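Local coordinates for protein intermedilysin (Streptococcus intermedius, PDB 5IMW) that probably lyses host cells by binding cholesterol-containing membranes, changing conformation and assembling into an oligomeric pore, at residues A[90-95]-A[226-231]; A[96-101]-A[116-121]; A[104-109]-A[142-147]. One frame throughout, in Å; residues are numbered along the deposited sequence.

Overall arrangement
Along the chain the order is 90-95, 96-101, 104-109, 116-121, 142-147 and 226-231, so contact 1 spans both others, while contacts 2 and 3 interleave. All six segments lie in the first half of this cytolysin chain. Contacts 1 and 2 have centres about 17 Å apart and touch through Leu91 and Arg96. Contact 3 lies about 25 Å from contact 2, centre to centre, and about 38 Å from contact 1. Contacts 2 and 3 share the hairpin of strands 99-103 and 114-117 and helix 122-140: contact 2 pairs the strands, and contact 3 joins their connecting loop to the chain leaving that helix. Together the three hold hairpin, helix and surrounding loops together at one end of the molecule.

Contact 1 (A[90-95]-A[226-231]); sequences TLIPVN and INRGVN
In Ile92 chi1 (-59°) sets CG1 anti to the carbonyl carbon, and the extended chi2 (173°) carries CD1 to Val230 CG2, itself anti to its own carbonyl carbon. The two methyls come within 3.9 Å, Ile92 CD1 to Val230 CG2, and the side chains cross at about a right angle. Both residues are buried, and their branched hydrocarbon suits an apolar contact between the 90-95 loop, which runs from helix 82-85 to strand 99-103, and the chain at the C-terminal end of helix 222-227. Next to them the Arg228 chain bends at chi2 (104°), which swings CD out of the line of the preceding carbons. Ile92 CG2 lies 4.3 Å from Arg228 CB, and Pro93 CG equally far from Arg228 CG, so the stem's first carbons pass both at loose packing distance. Beyond the bend, Val94 CG2 covers one face of the guanidinium at 4.4 Å from Arg228 NH1. Pro93 O approaches the group obliquely, with Arg228 NE 3.1 Å away.

Arg228 also reaches back to the preceding helix, where NH1 makes a weak hydrogen bond to Asp224 O; its backbone O accepts one from Lys79 NZ. Gly229, with positive phi, ends the helix in a Schellman motif; a CB there would be pressed against the preceding carbonyl O. Tyr11 OH of helix 2-14 hydrogen-bonds to Val230 O.

The chemistry is therefore chiefly apolar: an arginine stem lies against an isoleucine and a proline, with a valine over one face of its guanidinium, while NH1 keeps its weak bond to the helix.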
loop_
_atom_site.group_PDB
_atom_site.type_symbol
_atom_site.label_atom_id
_atom_site.label_comp_id
_atom_site.label_asym_id
_atom_site.label_seq_id
_atom_site.Cartn_x
_atom_site.Cartn_y
_atom_site.Cartn_z
ATOM N N THR A 90 14.566 -8.020 -20.333
ATOM C CA THR A 90 15.605 -8.387 -21.285
ATOM C C THR A 90 15.497 -7.511 -22.525
ATOM O O THR A 90 14.437 -7.448 -23.156
ATOM C CB THR A 90 15.487 -9.861 -21.674
ATOM O OG1 THR A 90 15.717 -10.677 -20.521
ATOM C CG2 THR A 90 16.496 -10.225 -22.757
ATOM N N LEU A 91 16.596 -6.849 -22.872
ATOM C CA LEU A 91 16.616 -6.000 -24.054
ATOM C C LEU A 91 16.500 -6.841 -25.320
ATOM O O LEU A 91 17.096 -7.916 -25.432
ATOM C CB LEU A 91 17.904 -5.175 -24.089
ATOM C CG LEU A 91 17.868 -3.839 -23.346
ATOM C CD1 LEU A 91 19.174 -3.589 -22.607
ATOM C CD2 LEU A 91 17.601 -2.711 -24.327
ATOM N N ILE A 92 15.717 -6.349 -26.275
ATOM C CA ILE A 92 15.631 -6.971 -27.592
ATOM C C ILE A 92 16.972 -6.743 -28.282
ATOM O O ILE A 92 17.315 -5.591 -28.581
ATOM C CB ILE A 92 14.475 -6.393 -28.423
ATOM C CG1 ILE A 92 13.146 -6.588 -27.694
ATOM C CG2 ILE A 92 14.425 -7.061 -29.793
ATOM C CD1 ILE A 92 11.975 -5.903 -28.361
ATOM N N PRO A 93 17.765 -7.789 -28.551
ATOM C CA PRO A 93 19.062 -7.565 -29.206
ATOM C C PRO A 93 18.909 -7.227 -30.680
ATOM O O PRO A 93 18.776 -8.122 -31.521
ATOM C CB PRO A 93 19.789 -8.898 -28.996
ATOM C CG PRO A 93 18.696 -9.905 -28.933
ATOM C CD PRO A 93 17.521 -9.219 -28.289
ATOM N N VAL A 94 18.931 -5.935 -31.004
ATOM C CA VAL A 94 18.664 -5.475 -32.362
ATOM C C VAL A 94 19.193 -4.058 -32.494
ATOM O O VAL A 94 19.232 -3.300 -31.521
ATOM C CB VAL A 94 17.150 -5.553 -32.685
ATOM C CG1 VAL A 94 16.345 -4.707 -31.702
ATOM C CG2 VAL A 94 16.879 -5.117 -34.109
ATOM N N ASN A 95 19.599 -3.698 -33.710
ATOM C CA ASN A 95 20.008 -2.331 -33.991
ATOM C C ASN A 95 18.850 -1.374 -33.724
ATOM O O ASN A 95 17.685 -1.772 -33.644
ATOM C CB ASN A 95 20.480 -2.205 -35.437
ATOM C CG ASN A 95 21.500 -3.261 -35.807
ATOM O OD1 ASN A 95 21.147 -4.395 -36.130
ATOM N ND2 ASN A 95 22.773 -2.896 -35.754
ATOM N N ILE A 226 10.567 -11.386 -35.656
ATOM C CA ILE A 226 9.868 -12.604 -35.256
ATOM C C ILE A 226 10.852 -13.633 -34.716
ATOM O O ILE A 226 10.519 -14.401 -33.803
ATOM C CB ILE A 226 9.049 -13.163 -36.435
ATOM C CG1 ILE A 226 8.047 -12.104 -36.906
ATOM C CG2 ILE A 226 8.338 -14.455 -36.033
ATOM C CD1 ILE A 226 7.050 -12.578 -37.935
ATOM N N ASN A 227 12.070 -13.676 -35.262
ATOM C CA ASN A 227 13.090 -14.564 -34.715
ATOM C C ASN A 227 13.405 -14.208 -33.268
ATOM O O ASN A 227 13.527 -15.094 -32.414
ATOM C CB ASN A 227 14.361 -14.504 -35.567
ATOM C CG ASN A 227 14.152 -15.043 -36.971
ATOM O OD1 ASN A 227 13.185 -15.760 -37.236
ATOM N ND2 ASN A 227 15.068 -14.711 -37.875
ATOM N N ARG A 228 13.530 -12.912 -32.970
ATOM C CA ARG A 228 13.810 -12.460 -31.611
ATOM C C ARG A 228 12.619 -12.619 -30.673
ATOM O O ARG A 228 12.730 -12.246 -29.499
ATOM C CB ARG A 228 14.256 -10.996 -31.629
ATOM C CG ARG A 228 15.749 -10.798 -31.863
ATOM C CD ARG A 228 16.056 -10.335 -33.279
ATOM N NE ARG A 228 17.488 -10.118 -33.476
ATOM C CZ ARG A 228 18.028 -9.619 -34.584
ATOM N NH1 ARG A 228 17.263 -9.277 -35.610
ATOM N NH2 ARG A 228 19.342 -9.460 -34.666
ATOM N N GLY A 229 11.497 -13.152 -31.148
ATOM C CA GLY A 229 10.350 -13.385 -30.295
ATOM C C GLY A 229 9.414 -12.211 -30.141
ATOM O O GLY A 229 8.607 -12.202 -29.205
ATOM N N VAL A 230 9.489 -11.220 -31.023
ATOM C CA VAL A 230 8.623 -10.048 -30.951
ATOM C C VAL A 230 7.335 -10.378 -31.697
ATOM O O VAL A 230 7.314 -10.428 -32.929
ATOM C CB VAL A 230 9.306 -8.805 -31.532
ATOM C CG1 VAL A 230 8.401 -7.585 -31.403
ATOM C CG2 VAL A 230 10.640 -8.555 -30.836
ATOM N N ASN A 231 6.261 -10.600 -30.948
ATOM C CA ASN A 231 4.982 -11.009 -31.516
ATOM C C ASN A 231 3.882 -10.607 -30.539
ATOM O O ASN A 231 4.121 -9.854 -29.589
ATOM C CB ASN A 231 4.988 -12.512 -31.809
ATOM C CG ASN A 231 5.578 -13.317 -30.674
ATOM O OD1 ASN A 231 5.026 -13.360 -29.575
ATOM N ND2 ASN A 231 6.711 -13.956 -30.929
#

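Contact 2 (A[96-101]-A[116-121]); sequences RGKTTI and TVENPS
The beta hairpin of strands 99-103 and 114-117 begins and ends here, where Thr99 and Val117 form an antiparallel hydrogen-bonded pair. Thr99 N donates to Val117 O at 3.3 Å, and Val117 N returns the bond to Thr99 O at 3.2 Å. The first donor lies in the carbonyl plane, whereas the second is tilted 23° from it. Next along, Thr100 and Thr116 are a non-hydrogen-bonded pair whose side chains lie side by side, with Thr100 CG2 3.6 Å from Thr116 OG1. Beta-branched residues at all four positions suit extended backbone.

Outside the strands Pro120 packs against Arg96, Gly97 and Thr99. Its CD lies 4.1 Å from Arg96 CB, and its CG faces Thr99 OG1, which sits beside the backbone N (chi1 -44°). At the exposed side the Lys98 and Glu118 side chains lie side by side, pointing the same way, with Lys98 CG and CD against the carboxylate. Lys98 NZ remains 5.6 Å from Glu118 OE1, so the attraction between their charges is probably modest.

Ser121 takes the N-cap position of helix 122-140, whose Val125 and Thr124 touch Ile101 and Val117 respectively, while strand 99-103 pairs with strand 202-206 as well as with strand 114-117.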
loop_
_atom_site.group_PDB
_atom_site.type_symbol
_atom_site.label_atom_id
_atom_site.label_comp_id
_atom_site.label_asym_id
_atom_site.label_seq_id
_atom_site.Cartn_x
_atom_site.Cartn_y
_atom_site.Cartn_z
ATOM N N ARG A 96 19.182 -0.092 -33.584
ATOM C CA ARG A 96 18.188 0.918 -33.258
ATOM C C ARG A 96 18.430 2.179 -34.073
ATOM O O ARG A 96 19.504 2.385 -34.644
ATOM C CB ARG A 96 18.202 1.264 -31.765
ATOM C CG ARG A 96 17.226 0.462 -30.925
ATOM C CD ARG A 96 17.059 1.086 -29.551
ATOM N NE ARG A 96 17.090 0.076 -28.501
ATOM C CZ ARG A 96 18.194 -0.545 -28.097
ATOM N NH1 ARG A 96 19.365 -0.264 -28.658
ATOM N NH2 ARG A 96 18.126 -1.453 -27.136
ATOM N N GLY A 97 17.401 3.022 -34.117
ATOM C CA GLY A 97 17.472 4.322 -34.742
ATOM C C GLY A 97 17.675 5.421 -33.724
ATOM O O GLY A 97 18.039 5.177 -32.566
ATOM N N LYS A 98 17.427 6.654 -34.153
ATOM C CA LYS A 98 17.614 7.793 -33.271
ATOM C C LYS A 98 16.531 7.826 -32.201
ATOM O O LYS A 98 15.394 7.399 -32.419
ATOM C CB LYS A 98 17.593 9.097 -34.067
ATOM C CG LYS A 98 18.501 9.086 -35.291
ATOM C CD LYS A 98 18.871 10.494 -35.754
ATOM C CE LYS A 98 17.777 11.142 -36.595
ATOM N NZ LYS A 98 16.501 11.381 -35.860
ATOM N N THR A 99 16.895 8.349 -31.031
ATOM C CA THR A 99 15.974 8.496 -29.911
ATOM C C THR A 99 16.026 9.940 -29.438
ATOM O O THR A 99 17.097 10.436 -29.076
ATOM C CB THR A 99 16.326 7.544 -28.763
ATOM O OG1 THR A 99 16.627 6.244 -29.286
ATOM C CG2 THR A 99 15.163 7.423 -27.794
ATOM N N THR A 100 14.875 10.609 -29.451
ATOM C CA THR A 100 14.763 11.990 -29.000
ATOM C C THR A 100 14.304 12.011 -27.550
ATOM O O THR A 100 13.281 11.409 -27.208
ATOM C CB THR A 100 13.788 12.778 -29.877
ATOM O OG1 THR A 100 12.887 11.873 -30.530
ATOM C CG2 THR A 100 14.547 13.604 -30.920
ATOM N N ILE A 101 15.061 12.704 -26.704
ATOM C CA ILE A 101 14.831 12.730 -25.266
ATOM C C ILE A 101 14.541 14.160 -24.839
ATOM O O ILE A 101 14.974 15.120 -25.483
ATOM C CB ILE A 101 16.048 12.162 -24.502
ATOM C CG1 ILE A 101 16.325 10.726 -24.958
ATOM C CG2 ILE A 101 15.821 12.226 -22.995
ATOM C CD1 ILE A 101 17.537 10.082 -24.314
ATOM N N THR A 116 19.384 13.967 -28.696
ATOM C CA THR A 116 19.296 12.948 -29.730
ATOM C C THR A 116 20.497 12.029 -29.582
ATOM O O THR A 116 21.615 12.496 -29.344
ATOM C CB THR A 116 19.268 13.562 -31.135
ATOM O OG1 THR A 116 18.095 14.372 -31.287
ATOM C CG2 THR A 116 19.270 12.473 -32.202
ATOM N N VAL A 117 20.261 10.728 -29.722
ATOM C CA VAL A 117 21.316 9.725 -29.645
ATOM C C VAL A 117 21.232 8.864 -30.895
ATOM O O VAL A 117 20.173 8.307 -31.201
ATOM C CB VAL A 117 21.201 8.859 -28.378
ATOM C CG1 VAL A 117 22.488 8.074 -28.154
ATOM C CG2 VAL A 117 20.888 9.721 -27.171
ATOM N N GLU A 118 22.351 8.753 -31.612
ATOM C CA GLU A 118 22.334 8.105 -32.918
ATOM C C GLU A 118 22.260 6.588 -32.794
ATOM O O GLU A 118 21.497 5.941 -33.520
ATOM C CB GLU A 118 23.573 8.514 -33.716
ATOM C CG GLU A 118 23.416 8.405 -35.224
ATOM C CD GLU A 118 22.277 9.256 -35.754
ATOM O OE1 GLU A 118 21.371 8.698 -36.408
ATOM O OE2 GLU A 118 22.280 10.479 -35.502
ATOM N N ASN A 119 23.042 6.004 -31.882
ATOM C CA ASN A 119 23.101 4.557 -31.679
ATOM C C ASN A 119 22.799 4.280 -30.210
ATOM O O ASN A 119 23.717 4.040 -29.411
ATOM C CB ASN A 119 24.463 3.997 -32.087
ATOM C CG ASN A 119 24.812 4.306 -33.533
ATOM O OD1 ASN A 119 23.959 4.237 -34.418
ATOM N ND2 ASN A 119 26.071 4.652 -33.778
ATOM N N PRO A 120 21.525 4.301 -29.819
ATOM C CA PRO A 120 21.182 4.206 -28.393
ATOM C C PRO A 120 21.753 2.961 -27.729
ATOM O O PRO A 120 21.567 1.838 -28.201
ATOM C CB PRO A 120 19.650 4.180 -28.402
ATOM C CG PRO A 120 19.272 4.885 -29.651
ATOM C CD PRO A 120 20.337 4.544 -30.654
ATOM N N SER A 121 22.451 3.180 -26.618
ATOM C CA SER A 121 22.865 2.112 -25.719
ATOM C C SER A 121 22.958 2.710 -24.324
ATOM O O SER A 121 22.923 3.931 -24.149
ATOM C CB SER A 121 24.194 1.485 -26.152
ATOM O OG SER A 121 25.235 2.442 -26.155
#

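Contact 3 (A[104-109]-A[142-147]); sequences NLPGLK and KTHAVP
His144 opens the contact by laying one face of its imidazole over the backbone of Pro106 and Gly107. Its CG sits anti to the carbonyl carbon (chi1 -79°), and the ring meets Gly107 CA in a CH-pi contact, 4.0 Å from CA to the ring centroid and 26° off the normal. The same face also has Pro106 O above it, toward the rim; Thr143 OG1 lies over the opposite face. Nearer the backbone, His144 CB touches Pro106 CG at 4.0 Å as the two side chains slide past each other in opposite directions.

What the histidine meets is a type II beta turn from Leu105 to Leu108, in the loop joining strands 99-103 and 114-117. Proline suits the second position with its ring-restricted phi, and glycine the third, where phi is positive and the bare CA can lie close to the ring. Trp136 NE1 of helix 122-140 bonds to Pro106 O.

Ala145 turns its methyl away and contributes its carbonyl O, 4.3 Å from Pro106 CG. Val146 then points back toward the turn. Its CG2 packs against Pro106 CD at 3.6 Å and reaches Leu105 CD2 at 4.0 Å, while Trp136 touches both Val146 and Leu105.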
loop_
_atom_site.group_PDB
_atom_site.type_symbol
_atom_site.label_atom_id
_atom_site.label_comp_id
_atom_site.label_asym_id
_atom_site.label_seq_id
_atom_site.Cartn_x
_atom_site.Cartn_y
_atom_site.Cartn_z
ATOM N N ASN A 104 12.976 17.642 -17.825
ATOM C CA ASN A 104 12.086 18.632 -17.233
ATOM C C ASN A 104 12.767 19.454 -16.145
ATOM O O ASN A 104 12.093 19.966 -15.244
ATOM C CB ASN A 104 10.843 17.945 -16.667
ATOM C CG ASN A 104 11.154 17.089 -15.455
ATOM O OD1 ASN A 104 12.283 16.634 -15.273
ATOM N ND2 ASN A 104 10.149 16.866 -14.619
ATOM N N LEU A 105 14.087 19.591 -16.204
ATOM C CA LEU A 105 14.779 20.411 -15.223
ATOM C C LEU A 105 14.362 21.873 -15.386
ATOM O O LEU A 105 14.135 22.333 -16.509
ATOM C CB LEU A 105 16.294 20.265 -15.370
ATOM C CG LEU A 105 16.897 19.128 -14.541
ATOM C CD1 LEU A 105 18.299 18.780 -15.008
ATOM C CD2 LEU A 105 16.910 19.508 -13.067
ATOM N N PRO A 106 14.246 22.622 -14.291
ATOM C CA PRO A 106 13.643 23.956 -14.377
ATOM C C PRO A 106 14.556 24.962 -15.057
ATOM O O PRO A 106 15.784 24.901 -14.953
ATOM C CB PRO A 106 13.403 24.329 -12.911
ATOM C CG PRO A 106 14.471 23.611 -12.176
ATOM C CD PRO A 106 14.704 22.317 -12.924
ATOM N N GLY A 107 13.929 25.912 -15.749
ATOM C CA GLY A 107 14.629 26.926 -16.497
ATOM C C GLY A 107 14.883 26.567 -17.947
ATOM O O GLY A 107 14.993 27.467 -18.783
ATOM N N LEU A 108 14.958 25.272 -18.262
ATOM C CA LEU A 108 15.347 24.800 -19.587
ATOM C C LEU A 108 14.735 25.653 -20.690
ATOM O O LEU A 108 13.524 25.889 -20.719
ATOM C CB LEU A 108 14.943 23.334 -19.753
ATOM C CG LEU A 108 16.125 22.360 -19.653
ATOM C CD1 LEU A 108 17.059 22.556 -20.830
ATOM C CD2 LEU A 108 16.894 22.497 -18.344
ATOM N N LYS A 109 15.594 26.106 -21.601
ATOM C CA LYS A 109 15.281 27.167 -22.546
ATOM C C LYS A 109 15.455 26.671 -23.974
ATOM O O LYS A 109 16.463 26.039 -24.303
ATOM C CB LYS A 109 16.186 28.389 -22.320
ATOM C CG LYS A 109 17.609 28.044 -21.878
ATOM C CD LYS A 109 17.686 27.815 -20.376
ATOM C CE LYS A 109 18.364 26.494 -20.017
ATOM N NZ LYS A 109 18.094 26.108 -18.589
ATOM N N LYS A 142 22.488 27.217 -9.090
ATOM C CA LYS A 142 22.376 28.217 -8.034
ATOM C C LYS A 142 21.052 28.968 -8.120
ATOM O O LYS A 142 20.369 29.162 -7.107
ATOM C CB LYS A 142 23.552 29.190 -8.109
ATOM C CG LYS A 142 24.920 28.525 -8.015
ATOM C CD LYS A 142 25.772 29.155 -6.923
ATOM C CE LYS A 142 27.162 28.540 -6.876
ATOM N NZ LYS A 142 27.913 28.956 -5.662
ATOM N N THR A 143 20.671 29.400 -9.324
ATOM C CA THR A 143 19.477 30.231 -9.465
ATOM C C THR A 143 18.200 29.416 -9.302
ATOM O O THR A 143 17.244 29.877 -8.666
ATOM C CB THR A 143 19.478 30.946 -10.818
ATOM O OG1 THR A 143 18.258 31.684 -10.969
ATOM C CG2 THR A 143 19.609 29.960 -11.974
ATOM N N HIS A 144 18.157 28.213 -9.867
ATOM C CA HIS A 144 16.955 27.392 -9.859
ATOM C C HIS A 144 17.088 26.256 -8.851
ATOM O O HIS A 144 18.154 25.648 -8.720
ATOM C CB HIS A 144 16.676 26.820 -11.249
ATOM C CG HIS A 144 16.031 27.794 -12.186
ATOM N ND1 HIS A 144 16.712 28.397 -13.222
ATOM C CD2 HIS A 144 14.763 28.270 -12.243
ATOM C CE1 HIS A 144 15.893 29.200 -13.878
ATOM N NE2 HIS A 144 14.704 29.142 -13.304
ATOM N N ALA A 145 15.994 25.972 -8.147
ATOM C CA ALA A 145 15.937 24.895 -7.169
ATOM C C ALA A 145 14.847 23.910 -7.561
ATOM O O ALA A 145 13.766 24.311 -8.002
ATOM C CB ALA A 145 15.670 25.435 -5.762
ATOM N N VAL A 146 15.135 22.622 -7.401
ATOM C CA VAL A 146 14.204 21.565 -7.799
ATOM C C VAL A 146 13.709 20.808 -6.572
ATOM O O VAL A 146 14.443 19.962 -6.037
ATOM C CB VAL A 146 14.858 20.584 -8.782
ATOM C CG1 VAL A 146 13.783 19.839 -9.572
ATOM C CG2 VAL A 146 15.819 21.303 -9.707
ATOM N N PRO A 147 12.482 21.039 -6.107
ATOM C CA PRO A 147 11.983 20.270 -4.963
ATOM C C PRO A 147 11.639 18.845 -5.362
ATOM O O PRO A 147 11.039 18.594 -6.411
ATOM C CB PRO A 147 10.734 21.047 -4.533
ATOM C CG PRO A 147 10.240 21.659 -5.789
ATOM C CD PRO A 147 11.466 21.984 -6.609
#